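Local atomic coordinates of ammonium transporter (Kuenenia stuttgartiensis, PDB entry 6EU6), a protein that probably senses ammonium at the membrane, as an ammonium-transporter-family protein linked to histidine kinase signalling. Residues His10-Gln24 against Leu92-Thr106. Sequence-based numbering, arbitrary orientation.
Sequences HLWVIMAACMVFLMQ and LSYSFFFFQMVFAST
Ser95 OG meets the His10 imidazole at its edge, in the ring plane, 2.7 Å from ND1, in a nearly straight hydrogen bond (173°). Leu92 CD2 sits over the centre of one ring face in a CH-pi contact; together these limit the ring's rotation, and NE2 adds a weak bond to Thr91 O. One turn on, Val13 splits its branches: CG2 meets Leu92 CD1 tip to tip at 3.6 Å, and CG1, anti to the backbone N (chi1 170°), packs on Phe99 CB. The Ile14 side chain crosses that of Phe98 at about a right angle, its CD1 touching CD2. At Ala17 the backbones come nearest, its CA 4.7 Å from the CA of Phe99, and its small side chain allows this, the methyl lying 3.7 Å from Phe98 CD2. Val20 CG1 then presses on Val102 CG2 (3.5 Å). Phe221 of a second subunit meets Phe21 and Phe98 edge-to-face. At the far end a water links Val20 O, Gln24 NE2 and Thr106 OG1; the amide nitrogen also reaches Ser105 O weakly, whereas OE1 is held by Thr51. Segment axes that approach to 8.7 Å at 21°, around an alanine, exemplify close transmembrane packing within the helical bundle of the trimeric Amt fold.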
ATOM      1  N   HIS A  10       3.460 -16.609  13.211  1.00 30.78           N
ATOM      2  CA  HIS A  10       4.186 -15.337  13.294  1.00 29.71           C
ATOM      3  C   HIS A  10       4.174 -14.553  12.005  1.00 27.99           C
ATOM      4  O   HIS A  10       3.893 -13.381  11.998  1.00 27.15           O
ATOM      5  CB  HIS A  10       5.653 -15.522  13.697  1.00 32.79           C
ATOM      6  CG  HIS A  10       5.859 -15.739  15.151  1.00 32.77           C
ATOM      7  ND1 HIS A  10       5.899 -14.710  16.051  1.00 35.27           N
ATOM      8  CD2 HIS A  10       6.140 -16.855  15.857  1.00 43.14           C
ATOM      9  CE1 HIS A  10       6.121 -15.178  17.257  1.00 33.20           C
ATOM     10  NE2 HIS A  10       6.255 -16.474  17.169  1.00 38.24           N
ATOM     11  N   LEU A  11       4.490 -15.219  10.914  1.00 26.91           N
ATOM     12  CA  LEU A  11       4.533 -14.582   9.646  1.00 28.98           C
ATOM     13  C   LEU A  11       3.196 -13.902   9.339  1.00 32.57           C
ATOM     14  O   LEU A  11       3.182 -12.727   8.901  1.00 27.87           O
ATOM     15  CB  LEU A  11       4.896 -15.585   8.568  1.00 28.68           C
ATOM     16  CG  LEU A  11       4.914 -15.094   7.114  1.00 33.67           C
ATOM     17  CD1 LEU A  11       5.797 -13.867   6.964  1.00 37.12           C
ATOM     18  CD2 LEU A  11       5.386 -16.240   6.208  1.00 33.88           C
ATOM     19  N   TRP A  12       2.082 -14.637   9.528  1.00 30.97           N
ATOM     20  CA  TRP A  12       0.789 -14.072   9.155  1.00 28.15           C
ATOM     21  C   TRP A  12       0.428 -12.905  10.096  1.00 27.29           C
ATOM     22  O   TRP A  12       0.060 -11.802   9.643  1.00 26.88           O
ATOM     23  CB  TRP A  12      -0.294 -15.108   9.120  1.00 28.46           C
ATOM     24  CG  TRP A  12      -1.707 -14.535   8.945  1.00 31.08           C
ATOM     25  CD1 TRP A  12      -2.811 -14.842   9.692  1.00 34.33           C
ATOM     26  CD2 TRP A  12      -2.147 -13.566   7.974  1.00 33.82           C
ATOM     27  NE1 TRP A  12      -3.885 -14.143   9.267  1.00 31.88           N
ATOM     28  CE2 TRP A  12      -3.525 -13.365   8.197  1.00 33.01           C
ATOM     29  CE3 TRP A  12      -1.496 -12.829   6.937  1.00 34.33           C
ATOM     30  CZ2 TRP A  12      -4.290 -12.454   7.436  1.00 35.97           C
ATOM     31  CZ3 TRP A  12      -2.252 -11.909   6.175  1.00 38.10           C
ATOM     32  CH2 TRP A  12      -3.657 -11.748   6.433  1.00 36.64           C
ATOM     33  N   VAL A  13       0.586 -13.103  11.410  1.00 26.48           N
ATOM     34  CA  VAL A  13       0.196 -12.077  12.355  1.00 27.08           C
ATOM     35  C   VAL A  13       0.986 -10.807  12.086  1.00 28.37           C
ATOM     36  O   VAL A  13       0.454  -9.711  12.157  1.00 25.77           O
ATOM     37  CB  VAL A  13       0.304 -12.594  13.796  1.00 28.79           C
ATOM     38  CG1 VAL A  13       0.132 -11.483  14.804  1.00 31.46           C
ATOM     39  CG2 VAL A  13      -0.783 -13.659  14.019  1.00 29.80           C
ATOM     40  N   ILE A  14       2.277 -10.941  11.792  1.00 26.13           N
ATOM     41  CA  ILE A  14       3.120  -9.752  11.586  1.00 30.47           C
ATOM     42  C   ILE A  14       2.785  -9.080  10.253  1.00 27.44           C
ATOM     43  O   ILE A  14       2.686  -7.848  10.167  1.00 26.82           O
ATOM     44  CB  ILE A  14       4.649 -10.047  11.821  1.00 33.08           C
ATOM     45  CG1 ILE A  14       5.383  -8.830  12.249  1.00 41.05           C
ATOM     46  CG2 ILE A  14       5.286 -10.524  10.556  1.00 36.04           C
ATOM     47  CD1 ILE A  14       5.111  -8.341  13.640  1.00 38.89           C
ATOM     48  N   MET A  15       2.511  -9.875   9.236  0.97 29.46           N
ATOM     49  CA  MET A  15       2.057  -9.301   7.946  0.97 28.67           C
ATOM     50  C   MET A  15       0.732  -8.519   8.118  0.97 29.86           C
ATOM     51  O   MET A  15       0.573  -7.387   7.641  0.97 27.52           O
ATOM     52  CB  MET A  15       1.898 -10.380   6.874  0.97 27.80           C
ATOM     53  CG  MET A  15       3.061 -10.526   5.893  0.97 49.38           C
ATOM     54  SD  MET A  15       3.400  -8.917   4.984  0.97 58.55           S
ATOM     55  CE  MET A  15       1.950  -7.898   4.806  0.97 61.37           C
ATOM     56  N   ALA A  16      -0.226  -9.144   8.780  1.00 28.85           N
ATOM     57  CA  ALA A  16      -1.500  -8.503   9.094  1.00 28.67           C
ATOM     58  C   ALA A  16      -1.280  -7.257   9.880  1.00 26.26           C
ATOM     59  O   ALA A  16      -1.945  -6.260   9.641  1.00 29.57           O
ATOM     60  CB  ALA A  16      -2.394  -9.472   9.851  1.00 29.08           C
ATOM     61  N   ALA A  17      -0.355  -7.282  10.826  1.00 26.72           N
ATOM     62  CA  ALA A  17      -0.121  -6.108  11.614  1.00 24.38           C
ATOM     63  C   ALA A  17       0.386  -4.935  10.741  1.00 26.16           C
ATOM     64  O   ALA A  17       0.019  -3.754  10.928  1.00 26.70           O
ATOM     65  CB  ALA A  17       0.848  -6.393  12.743  1.00 28.03           C
ATOM     66  N   CYS A  18       1.250  -5.252   9.828  1.00 25.31           N
ATOM     67  CA  CYS A  18       1.757  -4.249   8.926  1.00 25.79           C
ATOM     68  C   CYS A  18       0.609  -3.712   8.041  1.00 24.03           C
ATOM     69  O   CYS A  18       0.561  -2.517   7.730  1.00 25.17           O
ATOM     70  CB  CYS A  18       2.866  -4.798   8.035  1.00 24.77           C
ATOM     71  SG  CYS A  18       4.363  -5.259   8.932  1.00 29.63           S
ATOM     72  N   MET A  19      -0.317  -4.575   7.637  1.00 26.25           N
ATOM     73  CA  MET A  19      -1.450  -4.085   6.843  1.00 25.19           C
ATOM     74  C   MET A  19      -2.294  -3.115   7.685  1.00 23.26           C
ATOM     75  O   MET A  19      -2.820  -2.104   7.203  1.00 24.16           O
ATOM     76  CB  MET A  19      -2.311  -5.258   6.337  1.00 28.35           C
ATOM     77  CG  MET A  19      -1.612  -6.187   5.418  1.00 27.75           C
ATOM     78  SD  MET A  19      -2.447  -7.722   5.055  1.00 30.21           S
ATOM     79  CE  MET A  19      -3.877  -7.119   4.118  1.00 29.52           C
ATOM     80  N   VAL A  20      -2.502  -3.466   8.935  1.00 24.41           N
ATOM     81  CA  VAL A  20      -3.214  -2.568   9.867  1.00 25.46           C
ATOM     82  C   VAL A  20      -2.474  -1.267  10.139  1.00 24.87           C
ATOM     83  O   VAL A  20      -3.067  -0.171  10.226  1.00 23.84           O
ATOM     84  CB  VAL A  20      -3.494  -3.292  11.209  1.00 26.66           C
ATOM     85  CG1 VAL A  20      -4.130  -2.326  12.214  1.00 28.69           C
ATOM     86  CG2 VAL A  20      -4.425  -4.494  10.951  1.00 28.19           C
ATOM     87  N   PHE A  21      -1.135  -1.321  10.166  1.00 26.25           N
ATOM     88  CA  PHE A  21      -0.385  -0.062  10.250  1.00 25.05           C
ATOM     89  C   PHE A  21      -0.752   0.871   9.081  1.00 24.41           C
ATOM     90  O   PHE A  21      -0.874   2.082   9.209  1.00 24.49           O
ATOM     91  CB  PHE A  21       1.152  -0.323  10.255  1.00 25.73           C
ATOM     92  CG  PHE A  21       1.936   0.923  10.301  1.00 27.16           C
ATOM     93  CD1 PHE A  21       2.239   1.528  11.519  1.00 27.15           C
ATOM     94  CD2 PHE A  21       2.362   1.514   9.139  1.00 26.48           C
ATOM     95  CE1 PHE A  21       3.016   2.697  11.546  1.00 27.41           C
ATOM     96  CE2 PHE A  21       3.099   2.701   9.169  1.00 27.85           C
ATOM     97  CZ  PHE A  21       3.405   3.300  10.371  1.00 28.39           C
ATOM     98  N   LEU A  22      -0.881   0.274   7.913  1.00 25.88           N
ATOM     99  CA  LEU A  22      -1.186   1.038   6.712  1.00 29.45           C
ATOM    100  C   LEU A  22      -2.597   1.696   6.737  1.00 29.89           C
ATOM    101  O   LEU A  22      -2.794   2.716   6.072  1.00 27.58           O
ATOM    102  CB  LEU A  22      -1.098   0.128   5.482  1.00 32.35           C
ATOM    103  CG  LEU A  22      -0.865   0.844   4.165  1.00 36.22           C
ATOM    104  CD1 LEU A  22       0.446   1.573   4.187  1.00 35.23           C
ATOM    105  CD2 LEU A  22      -0.864  -0.182   3.044  1.00 43.27           C
ATOM    106  N   MET A  23      -3.484   1.197   7.591  1.00 27.17           N
ATOM    107  CA  MET A  23      -4.729   1.899   7.888  1.00 29.15           C
ATOM    108  C   MET A  23      -4.475   3.260   8.454  1.00 27.19           C
ATOM    109  O   MET A  23      -5.272   4.129   8.288  1.00 27.41           O
ATOM    110  CB  MET A  23      -5.602   1.087   8.831  1.00 28.20           C
ATOM    111  CG  MET A  23      -6.087  -0.183   8.200  1.00 29.51           C
ATOM    112  SD  MET A  23      -7.014  -1.200   9.375  1.00 31.28           S
ATOM    113  CE  MET A  23      -8.594  -0.369   9.517  1.00 33.98           C
ATOM    114  N   GLN A  24      -3.366   3.462   9.142  1.00 26.45           N
ATOM    115  CA  GLN A  24      -3.056   4.793   9.674  1.00 28.56           C
ATOM    116  C   GLN A  24      -2.956   5.830   8.521  1.00 27.65           C
ATOM    117  O   GLN A  24      -3.309   7.031   8.641  1.00 26.46           O
ATOM    118  CB  GLN A  24      -1.749   4.767  10.473  1.00 28.10           C
ATOM    119  CG  GLN A  24      -1.816   3.930  11.728  1.00 29.79           C
ATOM    120  CD  GLN A  24      -2.641   4.613  12.826  1.00 30.66           C
ATOM    121  OE1 GLN A  24      -2.307   5.710  13.337  1.00 30.71           O
ATOM    122  NE2 GLN A  24      -3.744   4.031  13.123  1.00 27.82           N
ATOM    123  N   LEU A  92       3.105 -16.342  20.375  1.00 39.40           N
ATOM    124  CA  LEU A  92       3.310 -15.253  19.425  1.00 35.55           C
ATOM    125  C   LEU A  92       4.111 -14.027  19.829  1.00 38.96           C
ATOM    126  O   LEU A  92       4.418 -13.198  19.027  1.00 35.57           O
ATOM    127  CB  LEU A  92       1.983 -14.818  18.857  1.00 38.49           C
ATOM    128  CG  LEU A  92       1.359 -15.825  17.927  1.00 42.18           C
ATOM    129  CD1 LEU A  92       0.260 -15.222  17.126  1.00 51.14           C
ATOM    130  CD2 LEU A  92       2.405 -16.399  17.021  1.00 52.57           C
ATOM    131  N   SER A  93       4.431 -13.947  21.094  1.00 35.42           N
ATOM    132  CA  SER A  93       5.224 -12.879  21.691  1.00 35.55           C
ATOM    133  C   SER A  93       5.223 -11.485  21.045  1.00 32.09           C
ATOM    134  O   SER A  93       4.245 -10.820  21.066  1.00 29.98           O
ATOM    135  CB  SER A  93       6.640 -13.374  21.969  1.00 37.58           C
ATOM    136  OG  SER A  93       7.362 -13.617  20.810  1.00 37.94           O
ATOM    137  N   TYR A  94       6.328 -11.095  20.447  1.00 30.36           N
ATOM    138  CA  TYR A  94       6.437  -9.792  19.832  1.00 32.85           C
ATOM    139  C   TYR A  94       5.457  -9.547  18.700  1.00 30.90           C
ATOM    140  O   TYR A  94       5.009  -8.462  18.549  1.00 29.56           O
ATOM    141  CB  TYR A  94       7.845  -9.541  19.353  1.00 35.13           C
ATOM    142  CG  TYR A  94       8.819  -9.599  20.457  1.00 36.60           C
ATOM    143  CD1 TYR A  94       8.917  -8.575  21.342  1.00 37.21           C
ATOM    144  CD2 TYR A  94       9.586 -10.706  20.650  1.00 41.29           C
ATOM    145  CE1 TYR A  94       9.794  -8.631  22.378  1.00 49.61           C
ATOM    146  CE2 TYR A  94      10.472 -10.770  21.679  1.00 49.00           C
ATOM    147  CZ  TYR A  94      10.558  -9.732  22.540  1.00 48.07           C
ATOM    148  OH  TYR A  94      11.427  -9.791  23.559  1.00 67.62           O
ATOM    149  N   SER A  95       5.155 -10.571  17.929  1.00 27.74           N
ATOM    150  CA  SER A  95       4.222 -10.451  16.835  1.00 31.17           C
ATOM    151  C   SER A  95       2.849 -10.064  17.369  1.00 27.32           C
ATOM    152  O   SER A  95       2.241  -9.168  16.888  1.00 26.12           O
ATOM    153  CB  SER A  95       4.204 -11.737  16.038  1.00 33.88           C
ATOM    154  OG  SER A  95       5.510 -12.035  15.635  1.00 32.58           O
ATOM    155  N   PHE A  96       2.397 -10.780  18.380  1.00 28.96           N
ATOM    156  CA  PHE A  96       1.143 -10.479  19.059  1.00 31.33           C
ATOM    157  C   PHE A  96       1.197  -9.065  19.591  1.00 28.88           C
ATOM    158  O   PHE A  96       0.241  -8.310  19.495  1.00 28.51           O
ATOM    159  CB  PHE A  96       0.940 -11.428  20.211  1.00 30.29           C
ATOM    160  CG  PHE A  96      -0.334 -11.206  20.937  1.00 30.48           C
ATOM    161  CD1 PHE A  96      -1.533 -11.739  20.464  1.00 31.87           C
ATOM    162  CD2 PHE A  96      -0.353 -10.447  22.084  1.00 26.70           C
ATOM    163  CE1 PHE A  96      -2.716 -11.540  21.186  1.00 34.84           C
ATOM    164  CE2 PHE A  96      -1.533 -10.218  22.796  1.00 25.78           C
ATOM    165  CZ  PHE A  96      -2.714 -10.786  22.359  1.00 30.24           C
ATOM    166  N   PHE A  97       2.303  -8.711  20.237  1.00 28.97           N
ATOM    167  CA  PHE A  97       2.445  -7.399  20.834  1.00 27.04           C
ATOM    168  C   PHE A  97       2.293  -6.270  19.773  1.00 30.25           C
ATOM    169  O   PHE A  97       1.563  -5.292  20.004  1.00 26.63           O
ATOM    170  CB  PHE A  97       3.802  -7.288  21.490  1.00 29.54           C
ATOM    171  CG  PHE A  97       3.949  -6.112  22.369  1.00 28.61           C
ATOM    172  CD1 PHE A  97       4.366  -4.906  21.882  1.00 30.73           C
ATOM    173  CD2 PHE A  97       3.758  -6.242  23.734  1.00 33.16           C
ATOM    174  CE1 PHE A  97       4.523  -3.806  22.701  1.00 32.90           C
ATOM    175  CE2 PHE A  97       3.963  -5.159  24.562  1.00 35.01           C
ATOM    176  CZ  PHE A  97       4.314  -3.920  24.036  1.00 34.22           C
ATOM    177  N   PHE A  98       2.920  -6.452  18.606  1.00 25.55           N
ATOM    178  CA  PHE A  98       2.877  -5.405  17.625  1.00 25.20           C
ATOM    179  C   PHE A  98       1.494  -5.313  16.992  1.00 26.50           C
ATOM    180  O   PHE A  98       1.010  -4.206  16.722  1.00 26.68           O
ATOM    181  CB  PHE A  98       3.953  -5.610  16.550  1.00 23.52           C
ATOM    182  CG  PHE A  98       4.005  -4.482  15.548  1.00 25.54           C
ATOM    183  CD1 PHE A  98       4.152  -3.152  15.961  1.00 30.43           C
ATOM    184  CD2 PHE A  98       3.784  -4.723  14.213  1.00 29.73           C
ATOM    185  CE1 PHE A  98       4.107  -2.096  15.062  1.00 34.30           C
ATOM    186  CE2 PHE A  98       3.757  -3.667  13.298  1.00 29.06           C
ATOM    187  CZ  PHE A  98       3.930  -2.360  13.720  1.00 31.89           C
ATOM    188  N   PHE A  99       0.914  -6.473  16.719  1.00 26.82           N
ATOM    189  CA  PHE A  99      -0.475  -6.576  16.273  1.00 27.96           C
ATOM    190  C   PHE A  99      -1.444  -5.821  17.175  1.00 28.08           C
ATOM    191  O   PHE A  99      -2.218  -4.972  16.720  1.00 25.20           O
ATOM    192  CB  PHE A  99      -0.848  -8.030  16.103  1.00 28.79           C
ATOM    193  CG  PHE A  99      -2.196  -8.256  15.418  1.00 29.71           C
ATOM    194  CD1 PHE A  99      -2.333  -8.143  14.055  1.00 30.72           C
ATOM    195  CD2 PHE A  99      -3.307  -8.578  16.148  1.00 29.70           C
ATOM    196  CE1 PHE A  99      -3.595  -8.380  13.419  1.00 32.19           C
ATOM    197  CE2 PHE A  99      -4.540  -8.830  15.531  1.00 29.54           C
ATOM    198  CZ  PHE A  99      -4.693  -8.696  14.152  1.00 30.59           C
ATOM    199  N   GLN A 100      -1.297  -6.002  18.471  1.00 25.78           N
ATOM    200  CA  GLN A 100      -2.190  -5.329  19.370  1.00 27.96           C
ATOM    201  C   GLN A 100      -1.805  -3.847  19.448  1.00 28.86           C
ATOM    202  O   GLN A 100      -2.663  -3.044  19.671  1.00 26.23           O
ATOM    203  CB  GLN A 100      -2.155  -5.975  20.766  1.00 29.70           C
ATOM    204  CG  GLN A 100      -2.637  -7.429  20.819  1.00 28.21           C
ATOM    205  CD  GLN A 100      -4.117  -7.546  20.428  1.00 26.86           C
ATOM    206  OE1 GLN A 100      -4.875  -6.630  20.607  1.00 28.27           O
ATOM    207  NE2 GLN A 100      -4.495  -8.667  19.836  1.00 32.87           N
ATOM    208  N   MET A 101      -0.522  -3.468  19.258  1.00 27.16           N
ATOM    209  CA  MET A 101      -0.177  -2.062  19.234  1.00 26.39           C
ATOM    210  C   MET A 101      -0.884  -1.324  18.097  1.00 26.35           C
ATOM    211  O   MET A 101      -1.391  -0.222  18.279  1.00 25.48           O
ATOM    212  CB  MET A 101       1.360  -1.866  19.117  1.00 27.40           C
ATOM    213  CG  MET A 101       1.806  -0.421  19.096  1.00 32.69           C
ATOM    214  SD  MET A 101       3.625  -0.315  18.972  1.00 31.54           S
ATOM    215  CE  MET A 101       3.945  -0.752  20.670  1.00 35.99           C
ATOM    216  N   VAL A 102      -0.869  -1.917  16.899  1.00 24.28           N
ATOM    217  CA  VAL A 102      -1.506  -1.222  15.800  1.00 25.11           C
ATOM    218  C   VAL A 102      -3.056  -1.199  15.977  1.00 25.59           C
ATOM    219  O   VAL A 102      -3.718  -0.292  15.494  1.00 25.22           O
ATOM    220  CB  VAL A 102      -1.047  -1.736  14.413  1.00 24.07           C
ATOM    221  CG1 VAL A 102       0.458  -1.492  14.254  1.00 27.19           C
ATOM    222  CG2 VAL A 102      -1.351  -3.192  14.183  1.00 26.97           C
ATOM    223  N   PHE A 103      -3.639  -2.222  16.611  1.00 25.27           N
ATOM    224  CA  PHE A 103      -5.049  -2.092  17.078  1.00 23.75           C
ATOM    225  C   PHE A 103      -5.277  -0.853  17.954  1.00 26.68           C
ATOM    226  O   PHE A 103      -6.206  -0.081  17.752  1.00 26.03           O
ATOM    227  CB  PHE A 103      -5.493  -3.401  17.776  1.00 26.76           C
ATOM    228  CG  PHE A 103      -6.025  -4.443  16.841  1.00 25.90           C
ATOM    229  CD1 PHE A 103      -5.459  -4.635  15.599  1.00 28.16           C
ATOM    230  CD2 PHE A 103      -7.040  -5.273  17.234  1.00 31.70           C
ATOM    231  CE1 PHE A 103      -5.944  -5.588  14.733  1.00 28.18           C
ATOM    232  CE2 PHE A 103      -7.574  -6.189  16.343  1.00 31.98           C
ATOM    233  CZ  PHE A 103      -7.007  -6.370  15.109  1.00 30.68           C
ATOM    234  N   ALA A 104      -4.393  -0.632  18.926  1.00 26.72           N
ATOM    235  CA  ALA A 104      -4.518   0.504  19.805  1.00 27.73           C
ATOM    236  C   ALA A 104      -4.392   1.807  18.997  1.00 28.94           C
ATOM    237  O   ALA A 104      -5.137   2.744  19.265  1.00 25.70           O
ATOM    238  CB  ALA A 104      -3.472   0.497  20.939  1.00 28.30           C
ATOM    239  N   SER A 105      -3.464   1.861  18.030  1.00 23.89           N
ATOM    240  CA  SER A 105      -3.339   3.021  17.220  1.00 25.00           C
ATOM    241  C   SER A 105      -4.599   3.317  16.406  1.00 22.84           C
ATOM    242  O   SER A 105      -4.864   4.502  16.076  1.00 24.97           O
ATOM    243  CB  SER A 105      -2.144   2.874  16.286  1.00 24.80           C
ATOM    244  OG  SER A 105      -0.957   2.790  17.093  1.00 28.53           O
ATOM    245  N   THR A 106      -5.241   2.262  15.956  1.00 24.02           N
ATOM    246  CA  THR A 106      -6.562   2.374  15.256  1.00 24.41           C
ATOM    247  C   THR A 106      -7.620   3.028  16.162  1.00 25.82           C
ATOM    248  O   THR A 106      -8.307   3.952  15.811  1.00 25.87           O
ATOM    249  CB  THR A 106      -7.027   1.021  14.745  1.00 26.41           C
ATOM    250  OG1 THR A 106      -5.978   0.416  13.999  1.00 26.17           O
ATOM    251  CG2 THR A 106      -8.194   1.144  13.847  1.00 26.11           C
TER
HETATM  252  O   HOH W   1      -4.280   1.377  11.994  1.00 31.58           O